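Side-chain contacts in purine nucleoside phosphorylase YlmD (Geobacillus stearothermophilus, PDB 6T1B), which phosphorolyses adenosine, inosine and S-methyl-5'-thioadenosine to the free base and a ribose 1-phosphate, and also deaminates adenosine, using zinc: residues N58-L63 / E72-C77; E65-P70 / L265-R270. One frame throughout, in Å; residues are numbered along the deposited sequence.

Contact 1 (N58-L63 / E72-C77); sequences NNRRRL and ERWVCC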
ATOM      1  N   ASN A  58       2.702  14.449 -14.767  1.00 11.85           N
ATOM      2  CA  ASN A  58       3.464  15.541 -14.155  1.00 12.14           C
ATOM      3  C   ASN A  58       3.488  15.412 -12.631  1.00 11.93           C
ATOM      4  O   ASN A  58       4.510  15.721 -11.995  1.00 14.71           O
ATOM      5  CB  ASN A  58       2.923  16.897 -14.603  1.00 14.98           C
ATOM      6  CG  ASN A  58       3.389  17.252 -15.992  1.00 16.44           C
ATOM      7  OD1 ASN A  58       4.464  16.828 -16.424  1.00 18.86           O
ATOM      8  ND2 ASN A  58       2.600  18.060 -16.696  1.00 18.28           N
ATOM      9  N   ASN A  59       2.395  14.943 -12.031  1.00 10.85           N
ATOM     10  CA  ASN A  59       2.369  14.678 -10.595  1.00 12.40           C
ATOM     11  C   ASN A  59       3.388  13.609 -10.227  1.00 12.24           C
ATOM     12  O   ASN A  59       4.126  13.747  -9.238  1.00 13.78           O
ATOM     13  CB  ASN A  59       0.976  14.231 -10.144  1.00 12.74           C
ATOM     14  CG  ASN A  59      -0.053  15.319 -10.312  1.00 11.84           C
ATOM     15  OD1 ASN A  59       0.280  16.504 -10.301  1.00 12.89           O
ATOM     16  ND2 ASN A  59      -1.316  14.928 -10.426  1.00 12.13           N
ATOM     17  N   ARG A  60       3.465  12.548 -11.035  1.00 13.35           N
ATOM     18  CA  ARG A  60       4.444  11.501 -10.775  1.00 11.39           C
ATOM     19  C   ARG A  60       5.856  12.034 -10.959  1.00 12.70           C
ATOM     20  O   ARG A  60       6.748  11.716 -10.161  1.00 14.25           O
ATOM     21  CB  ARG A  60       4.172  10.314 -11.694  1.00 12.89           C
ATOM     22  CG  ARG A  60       2.866   9.597 -11.375  1.00 11.68           C
ATOM     23  CD  ARG A  60       2.706   8.365 -12.248  1.00 11.40           C
ATOM     24  NE  ARG A  60       1.606   7.561 -11.760  1.00 11.97           N
ATOM     25  CZ  ARG A  60       1.496   6.248 -11.919  1.00 13.28           C
ATOM     26  NH1 ARG A  60       0.459   5.609 -11.381  1.00 16.80           N
ATOM     27  NH2 ARG A  60       2.405   5.573 -12.624  1.00 14.43           N
ATOM     28  N   ARG A  61       6.099  12.847 -11.997  1.00 14.07           N
ATOM     29  CA  ARG A  61       7.409  13.467 -12.166  1.00 14.66           C
ATOM     30  C   ARG A  61       7.759  14.349 -10.975  1.00 15.48           C
ATOM     31  O   ARG A  61       8.932  14.438 -10.588  1.00 17.97           O
ATOM     32  CB  ARG A  61       7.455  14.280 -13.464  1.00 15.87           C
ATOM     33  CG  ARG A  61       7.404  13.396 -14.710  1.00 19.74           C
ATOM     34  CD  ARG A  61       7.855  14.096 -15.957  1.00 35.95           C
ATOM     35  NE  ARG A  61       8.099  13.141 -17.036  1.00 58.43           N
ATOM     36  CZ  ARG A  61       9.106  12.268 -17.077  1.00 66.39           C
ATOM     37  NH1 ARG A  61       9.227  11.452 -18.114  1.00 53.07           N
ATOM     38  NH2 ARG A  61       9.986  12.193 -16.086  1.00 59.15           N
ATOM     39  N   ARG A  62       6.764  15.000 -10.380  1.00 15.73           N
ATOM     40  CA  ARG A  62       7.020  15.858  -9.225  1.00 18.29           C
ATOM     41  C   ARG A  62       7.497  15.031  -8.032  1.00 14.95           C
ATOM     42  O   ARG A  62       8.508  15.360  -7.406  1.00 16.72           O
ATOM     43  CB  ARG A  62       5.761  16.648  -8.889  1.00 16.42           C
ATOM     44  CG  ARG A  62       5.924  17.634  -7.748  1.00 18.28           C
ATOM     45  CD  ARG A  62       6.737  18.815  -8.182  1.00 33.65           C
ATOM     46  NE  ARG A  62       5.953  19.700  -9.027  1.00 20.69           N
ATOM     47  CZ  ARG A  62       6.476  20.610  -9.839  1.00 65.89           C
ATOM     48  NH1 ARG A  62       5.670  21.378 -10.551  1.00 32.85           N
ATOM     49  NH2 ARG A  62       7.798  20.736  -9.955  1.00 30.70           N
ATOM     50  N   LEU A  63       6.817  13.925  -7.742  1.00 14.87           N
ATOM     51  CA  LEU A  63       7.286  13.026  -6.680  1.00 12.71           C
ATOM     52  C   LEU A  63       8.692  12.512  -6.992  1.00 15.71           C
ATOM     53  O   LEU A  63       9.557  12.458  -6.110  1.00 15.50           O
ATOM     54  CB  LEU A  63       6.334  11.847  -6.487  1.00 11.85           C
ATOM     55  CG  LEU A  63       6.824  10.817  -5.455  1.00 13.68           C
ATOM     56  CD1 LEU A  63       6.966  11.459  -4.067  1.00 14.09           C
ATOM     57  CD2 LEU A  63       5.923   9.594  -5.404  1.00 11.16           C
ATOM     58  N   GLU A  72      11.403   6.869 -14.596  1.00 17.50           N
ATOM     59  CA  GLU A  72      11.820   5.749 -15.438  1.00 16.25           C
ATOM     60  C   GLU A  72      12.215   4.511 -14.634  1.00 16.08           C
ATOM     61  O   GLU A  72      12.373   3.425 -15.212  1.00 19.06           O
ATOM     62  CB  GLU A  72      13.015   6.179 -16.292  1.00 23.01           C
ATOM     63  CG  GLU A  72      12.697   7.220 -17.360  1.00 35.61           C
ATOM     64  CD  GLU A  72      12.413   8.608 -16.798  1.00 42.95           C
ATOM     65  OE1 GLU A  72      12.925   8.939 -15.710  1.00 26.91           O
ATOM     66  OE2 GLU A  72      11.665   9.374 -17.444  1.00 55.39           O
ATOM     67  N   ARG A  73      12.428   4.649 -13.327  1.00 16.25           N
ATOM     68  CA  ARG A  73      12.843   3.538 -12.482  1.00 15.15           C
ATOM     69  C   ARG A  73      11.715   2.969 -11.626  1.00 14.11           C
ATOM     70  O   ARG A  73      11.966   2.087 -10.795  1.00 13.39           O
ATOM     71  CB  ARG A  73      14.030   3.957 -11.605  1.00 18.65           C
ATOM     72  CG  ARG A  73      15.292   4.206 -12.415  1.00 26.18           C
ATOM     73  CD  ARG A  73      16.399   4.792 -11.579  1.00 56.13           C
ATOM     74  NE  ARG A  73      17.359   5.503 -12.417  1.00 59.38           N
ATOM     75  CZ  ARG A  73      18.372   6.220 -11.946  1.00 82.07           C
ATOM     76  NH1 ARG A  73      18.562   6.321 -10.635  1.00 68.29           N
ATOM     77  NH2 ARG A  73      19.193   6.835 -12.788  1.00 60.41           N
ATOM     78  N   TRP A  74      10.480   3.422 -11.825  1.00 12.83           N
ATOM     79  CA  TRP A  74       9.371   2.922 -11.036  1.00 11.17           C
ATOM     80  C   TRP A  74       8.790   1.675 -11.696  1.00 11.89           C
ATOM     81  O   TRP A  74       8.870   1.517 -12.924  1.00 12.70           O
ATOM     82  CB  TRP A  74       8.248   3.946 -10.923  1.00 13.24           C
ATOM     83  CG  TRP A  74       8.583   5.261 -10.322  1.00 12.16           C
ATOM     84  CD1 TRP A  74       9.807   5.784 -10.018  1.00 13.53           C
ATOM     85  CD2 TRP A  74       7.614   6.236  -9.957  1.00 11.94           C
ATOM     86  NE1 TRP A  74       9.649   7.056  -9.478  1.00 12.42           N
ATOM     87  CE2 TRP A  74       8.307   7.347  -9.446  1.00 14.18           C
ATOM     88  CE3 TRP A  74       6.218   6.276 -10.004  1.00 12.17           C
ATOM     89  CZ2 TRP A  74       7.636   8.487  -8.998  1.00 12.79           C
ATOM     90  CZ3 TRP A  74       5.571   7.422  -9.588  1.00 12.69           C
ATOM     91  CH2 TRP A  74       6.278   8.493  -9.081  1.00 12.94           C
ATOM     92  N   VAL A  75       8.139   0.823 -10.889  1.00 11.41           N
ATOM     93  CA  VAL A  75       7.375  -0.317 -11.389  1.00 10.66           C
ATOM     94  C   VAL A  75       6.008  -0.290 -10.730  1.00 10.98           C
ATOM     95  O   VAL A  75       5.917  -0.221  -9.504  1.00 10.60           O
ATOM     96  CB  VAL A  75       8.060  -1.655 -11.085  1.00 11.94           C
ATOM     97  CG1 VAL A  75       7.249  -2.787 -11.690  1.00 12.74           C
ATOM     98  CG2 VAL A  75       9.481  -1.685 -11.607  1.00 13.30           C
ATOM     99  N   CYS A  76       4.959  -0.340 -11.550  1.00 10.39           N
ATOM    100  CA  CYS A  76       3.575  -0.306 -11.121  1.00 11.02           C
ATOM    101  C   CYS A  76       2.887  -1.594 -11.560  1.00 12.10           C
ATOM    102  O   CYS A  76       3.354  -2.305 -12.467  1.00 11.98           O
ATOM    103  CB  CYS A  76       2.866   0.894 -11.761  1.00 11.01           C
ATOM    104  SG  CYS A  76       3.564   2.501 -11.268  1.00 12.36           S
ATOM    105  N   CYS A  77       1.737  -1.852 -10.950  1.00 10.40           N
ATOM    106  CA  CYS A  77       0.929  -3.014 -11.295  1.00 10.59           C
ATOM    107  C   CYS A  77      -0.533  -2.636 -11.465  1.00 11.05           C
ATOM    108  O   CYS A  77      -0.969  -1.543 -11.109  1.00 11.11           O
ATOM    109  CB  CYS A  77       1.100  -4.138 -10.272  1.00 11.80           C
ATOM    110  SG  CYS A  77       0.612  -3.764  -8.585  1.00 11.44           S
TER
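Trp74 reaches from strand 74-75 to helix 53-67 and sets the six-membered end of its indole against Arg60 and Leu63. Trp74 CH2 lies 3.4 Å from the backbone O of Arg60, while CZ3 packs on Arg60 CB. Leu63 CD2 touches Trp74 CH2 at 3.9 Å. The indole N-H, on the other ring, is spent on Phe69 O. The Arg60 chain, extended from CG to NE, runs past CZ3 to a buried guanidinium turned 37° from the indole plane. There NH1 donates to Met45 O, NH2 to the carbonyls of Gly96 and Ala97, while Cys76 SG only packs against Arg60 NH2 at 3.6 Å. On the exposed side Arg61 NH1 gives Glu72 OE2 a hydrogen bond of 3.3 Å within a salt bridge, fairly straight at 160°, with the acceptor in the guanidinium plane. Were Trp74 cut back to an alanine, Phe69 O would probably lose its indole donor, and a gap would be likely to open beside Arg60 CB and Leu63 CD2. The arrangement is helix-on-sheet packing beside the nucleoside pocket, whose lining includes Arg60 and Cys77, both in touch with the bound inosine.

Contact 2 (E65-P70 / L265-R270); sequences EWLAFP and LAFIGR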
ATOM      1  N   GLU A  65      11.001  13.995  -8.496  1.00 18.43           N
ATOM      2  CA  GLU A  65      11.906  15.088  -8.147  1.00 20.54           C
ATOM      3  C   GLU A  65      12.092  15.167  -6.637  1.00 20.55           C
ATOM      4  O   GLU A  65      13.225  15.253  -6.150  1.00 21.25           O
ATOM      5  CB  GLU A  65      11.321  16.383  -8.731  1.00 24.27           C
ATOM      6  CG  GLU A  65      11.911  17.703  -8.249  1.00 50.67           C
ATOM      7  CD  GLU A  65      10.996  18.886  -8.595  1.00 71.75           C
ATOM      8  OE1 GLU A  65      10.240  18.788  -9.587  1.00 33.78           O
ATOM      9  OE2 GLU A  65      11.011  19.906  -7.870  1.00 47.62           O
ATOM     10  N   TRP A  66      11.002  15.098  -5.878  1.00 20.37           N
ATOM     11  CA  TRP A  66      11.121  15.153  -4.425  1.00 20.26           C
ATOM     12  C   TRP A  66      11.977  14.010  -3.886  1.00 19.06           C
ATOM     13  O   TRP A  66      12.770  14.203  -2.950  1.00 22.97           O
ATOM     14  CB  TRP A  66       9.739  15.076  -3.785  1.00 18.49           C
ATOM     15  CG  TRP A  66       8.815  16.199  -4.068  1.00 17.76           C
ATOM     16  CD1 TRP A  66       9.130  17.453  -4.546  1.00 21.72           C
ATOM     17  CD2 TRP A  66       7.401  16.174  -3.881  1.00 18.11           C
ATOM     18  NE1 TRP A  66       7.979  18.195  -4.666  1.00 21.37           N
ATOM     19  CE2 TRP A  66       6.910  17.444  -4.259  1.00 18.15           C
ATOM     20  CE3 TRP A  66       6.504  15.215  -3.416  1.00 16.43           C
ATOM     21  CZ2 TRP A  66       5.547  17.756  -4.203  1.00 16.62           C
ATOM     22  CZ3 TRP A  66       5.155  15.524  -3.356  1.00 15.62           C
ATOM     23  CH2 TRP A  66       4.696  16.808  -3.744  1.00 16.59           C
ATOM     24  N   LEU A  67      11.839  12.827  -4.455  1.00 16.85           N
ATOM     25  CA  LEU A  67      12.537  11.646  -3.972  1.00 16.65           C
ATOM     26  C   LEU A  67      13.913  11.468  -4.607  1.00 19.52           C
ATOM     27  O   LEU A  67      14.656  10.578  -4.186  1.00 20.63           O
ATOM     28  CB  LEU A  67      11.724  10.401  -4.280  1.00 14.37           C
ATOM     29  CG  LEU A  67      10.321  10.282  -3.679  1.00 14.89           C
ATOM     30  CD1 LEU A  67       9.699   8.963  -4.071  1.00 15.62           C
ATOM     31  CD2 LEU A  67      10.379  10.428  -2.158  1.00 18.52           C
ATOM     32  N   ALA A  68      14.249  12.247  -5.624  1.00 19.49           N
ATOM     33  CA  ALA A  68      15.432  11.990  -6.427  1.00 21.25           C
ATOM     34  C   ALA A  68      15.467  10.532  -6.874  1.00 21.58           C
ATOM     35  O   ALA A  68      16.471   9.839  -6.736  1.00 22.21           O
ATOM     36  CB  ALA A  68      16.701  12.366  -5.655  1.00 22.36           C
ATOM     37  N   PHE A  69      14.344  10.075  -7.427  1.00 17.50           N
ATOM     38  CA  PHE A  69      14.153   8.677  -7.820  1.00 17.22           C
ATOM     39  C   PHE A  69      13.367   8.724  -9.126  1.00 15.92           C
ATOM     40  O   PHE A  69      12.132   8.778  -9.125  1.00 15.98           O
ATOM     41  CB  PHE A  69      13.432   7.883  -6.732  1.00 18.70           C
ATOM     42  CG  PHE A  69      13.874   6.451  -6.628  1.00 17.31           C
ATOM     43  CD1 PHE A  69      14.362   5.942  -5.428  1.00 19.37           C
ATOM     44  CD2 PHE A  69      13.824   5.618  -7.729  1.00 16.26           C
ATOM     45  CE1 PHE A  69      14.778   4.617  -5.337  1.00 19.44           C
ATOM     46  CE2 PHE A  69      14.237   4.295  -7.641  1.00 19.14           C
ATOM     47  CZ  PHE A  69      14.691   3.793  -6.447  1.00 17.43           C
ATOM     48  N   PRO A  70      14.070   8.757 -10.268  1.00 17.70           N
ATOM     49  CA  PRO A  70      13.408   9.031 -11.547  1.00 18.62           C
ATOM     50  C   PRO A  70      12.239   8.116 -11.868  1.00 19.14           C
ATOM     51  O   PRO A  70      12.243   6.924 -11.557  1.00 16.35           O
ATOM     52  CB  PRO A  70      14.538   8.848 -12.567  1.00 19.03           C
ATOM     53  CG  PRO A  70      15.771   9.271 -11.795  1.00 24.71           C
ATOM     54  CD  PRO A  70      15.543   8.746 -10.402  1.00 18.84           C
ATOM     55  N   LEU A 265       0.176   7.699  -3.898  1.00  9.90           N
ATOM     56  CA  LEU A 265       1.117   6.650  -4.258  1.00  9.15           C
ATOM     57  C   LEU A 265       1.843   6.220  -2.988  1.00 10.52           C
ATOM     58  O   LEU A 265       2.409   7.069  -2.281  1.00 10.66           O
ATOM     59  CB  LEU A 265       2.167   7.160  -5.228  1.00 10.88           C
ATOM     60  CG  LEU A 265       2.964   6.104  -5.979  1.00 14.28           C
ATOM     61  CD1 LEU A 265       2.085   5.526  -7.104  1.00 13.97           C
ATOM     62  CD2 LEU A 265       4.273   6.649  -6.482  1.00 16.30           C
ATOM     63  N   ALA A 266       1.815   4.929  -2.718  1.00  9.19           N
ATOM     64  CA  ALA A 266       2.724   4.297  -1.769  1.00  9.41           C
ATOM     65  C   ALA A 266       3.923   3.804  -2.558  1.00  9.87           C
ATOM     66  O   ALA A 266       3.784   3.303  -3.681  1.00 10.33           O
ATOM     67  CB  ALA A 266       2.055   3.100  -1.101  1.00  9.51           C
ATOM     68  N   PHE A 267       5.103   3.948  -1.971  1.00  9.62           N
ATOM     69  CA  PHE A 267       6.301   3.599  -2.713  1.00 10.02           C
ATOM     70  C   PHE A 267       7.341   3.036  -1.767  1.00 11.39           C
ATOM     71  O   PHE A 267       7.388   3.385  -0.578  1.00 11.38           O
ATOM     72  CB  PHE A 267       6.865   4.793  -3.487  1.00 12.31           C
ATOM     73  CG  PHE A 267       7.049   6.020  -2.642  1.00 10.88           C
ATOM     74  CD1 PHE A 267       8.225   6.245  -1.947  1.00 12.55           C
ATOM     75  CD2 PHE A 267       6.024   6.950  -2.525  1.00 11.06           C
ATOM     76  CE1 PHE A 267       8.375   7.376  -1.168  1.00 14.89           C
ATOM     77  CE2 PHE A 267       6.190   8.077  -1.749  1.00 13.81           C
ATOM     78  CZ  PHE A 267       7.348   8.278  -1.052  1.00 15.39           C
ATOM     79  N   ILE A 268       8.142   2.120  -2.290  1.00 10.25           N
ATOM     80  CA  ILE A 268       9.319   1.644  -1.564  1.00 12.86           C
ATOM     81  C   ILE A 268      10.380   1.200  -2.563  1.00 11.31           C
ATOM     82  O   ILE A 268      10.088   0.530  -3.563  1.00 12.01           O
ATOM     83  CB  ILE A 268       8.949   0.535  -0.558  1.00 13.14           C
ATOM     84  CG1 ILE A 268      10.144   0.149   0.323  1.00 13.90           C
ATOM     85  CG2 ILE A 268       8.406  -0.722  -1.261  1.00 13.12           C
ATOM     86  CD1 ILE A 268       9.765  -0.715   1.534  1.00 14.29           C
ATOM     87  N   GLY A 269      11.629   1.531  -2.256  1.00 12.15           N
ATOM     88  CA  GLY A 269      12.758   1.139  -3.082  1.00 12.94           C
ATOM     89  C   GLY A 269      14.048   1.438  -2.351  1.00 13.89           C
ATOM     90  O   GLY A 269      14.041   2.101  -1.308  1.00 16.59           O
ATOM     91  N   ARG A 270      15.143   0.945  -2.898  1.00 14.87           N
ATOM     92  CA  ARG A 270      16.467   1.229  -2.368  1.00 16.66           C
ATOM     93  C   ARG A 270      17.280   1.961  -3.413  1.00 20.63           C
ATOM     94  O   ARG A 270      17.210   1.642  -4.598  1.00 20.43           O
ATOM     95  CB  ARG A 270      17.151  -0.061  -1.938  1.00 19.09           C
ATOM     96  CG  ARG A 270      16.462  -0.670  -0.741  1.00 24.31           C
ATOM     97  CD  ARG A 270      17.196  -1.857  -0.173  1.00 29.44           C
ATOM     98  NE  ARG A 270      17.347  -2.934  -1.145  1.00 26.12           N
ATOM     99  CZ  ARG A 270      18.495  -3.268  -1.728  1.00 22.78           C
ATOM    100  NH1 ARG A 270      19.610  -2.606  -1.438  1.00 33.85           N
ATOM    101  NH2 ARG A 270      18.544  -4.275  -2.590  1.00 29.28           N
TER
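Leu67, in the last turn of helix 53-67, drops its isobutyl group onto the ring of Phe267 from strand 264-269. The two side chains come from opposite directions. From CB, the Leu67 chain turns so that CG stands anti to the carbonyl carbon (chi1 -60°), which carries the branch point toward the strand. CB and CG stay back from the ring, and the contact is made by the two methyls. Leu67 CD1 sits over one face, 3.8 Å from the Phe267 ring centroid and 20° off the normal, a CH-pi contact; its closest ring atom is Phe267 CE1 at 3.6 Å. Leu67 CD2 reaches Phe267 CE1 as well, at 3.8 Å, and Phe267 CZ at 3.9 Å. Both methyls thus lie on the same side of the ring, Leu67 CD1 over its face and Leu67 CD2 out beyond the CE1–CZ rim. Phe267 holds its ring there with CG between the backbone N and the carbonyl carbon (chi1 51°), and Val25 and Leu118 of the adjoining strands also touch it.

The chain leaves the helix at Ala68, whose positive phi belongs to a Schellman motif, and brings Phe69 to the far end of the strand. The edge of the Phe69 ring meets a carbonyl there: Phe69 CZ lies 3.8 Å from Arg270 O, which is near the ring plane. Arg271, just past the strand segment, donates from NH2 to Leu67 O at the helix end. No hydrogen bond or salt bridge joins the two segments themselves. The leucine–phenylalanine part is apolar, and the Phe69 edge turned to Arg270 O is at most a weak C-H to oxygen contact, so the hold probably depends on the fit of shapes and on exclusion of water more than on directed bonds.

Contacts 1 and 2 lie side by side, their centres 8 Å apart, on the same face of one mixed sheet. Helix 53-67 serves both: its middle supplies contact 1 and its C-terminal end contact 2. Along the chain the segments alternate, 58-63, 65-70, 72-77, then 265-270 almost 190 residues later. In the sheet, strand 118-123 separates strand 74-75 from strand 264-269, and the helix packs across all three. The two meet through Leu265, whose CD2 is 3.5 Å from Trp74 CZ3 and equally close to Leu63 CD2, and directly where Leu63 CD2 packs on Phe267 CD2. A largely apolar layer thus ties an early helix to a late strand behind the inosine pocket, which Arg60 reaches directly.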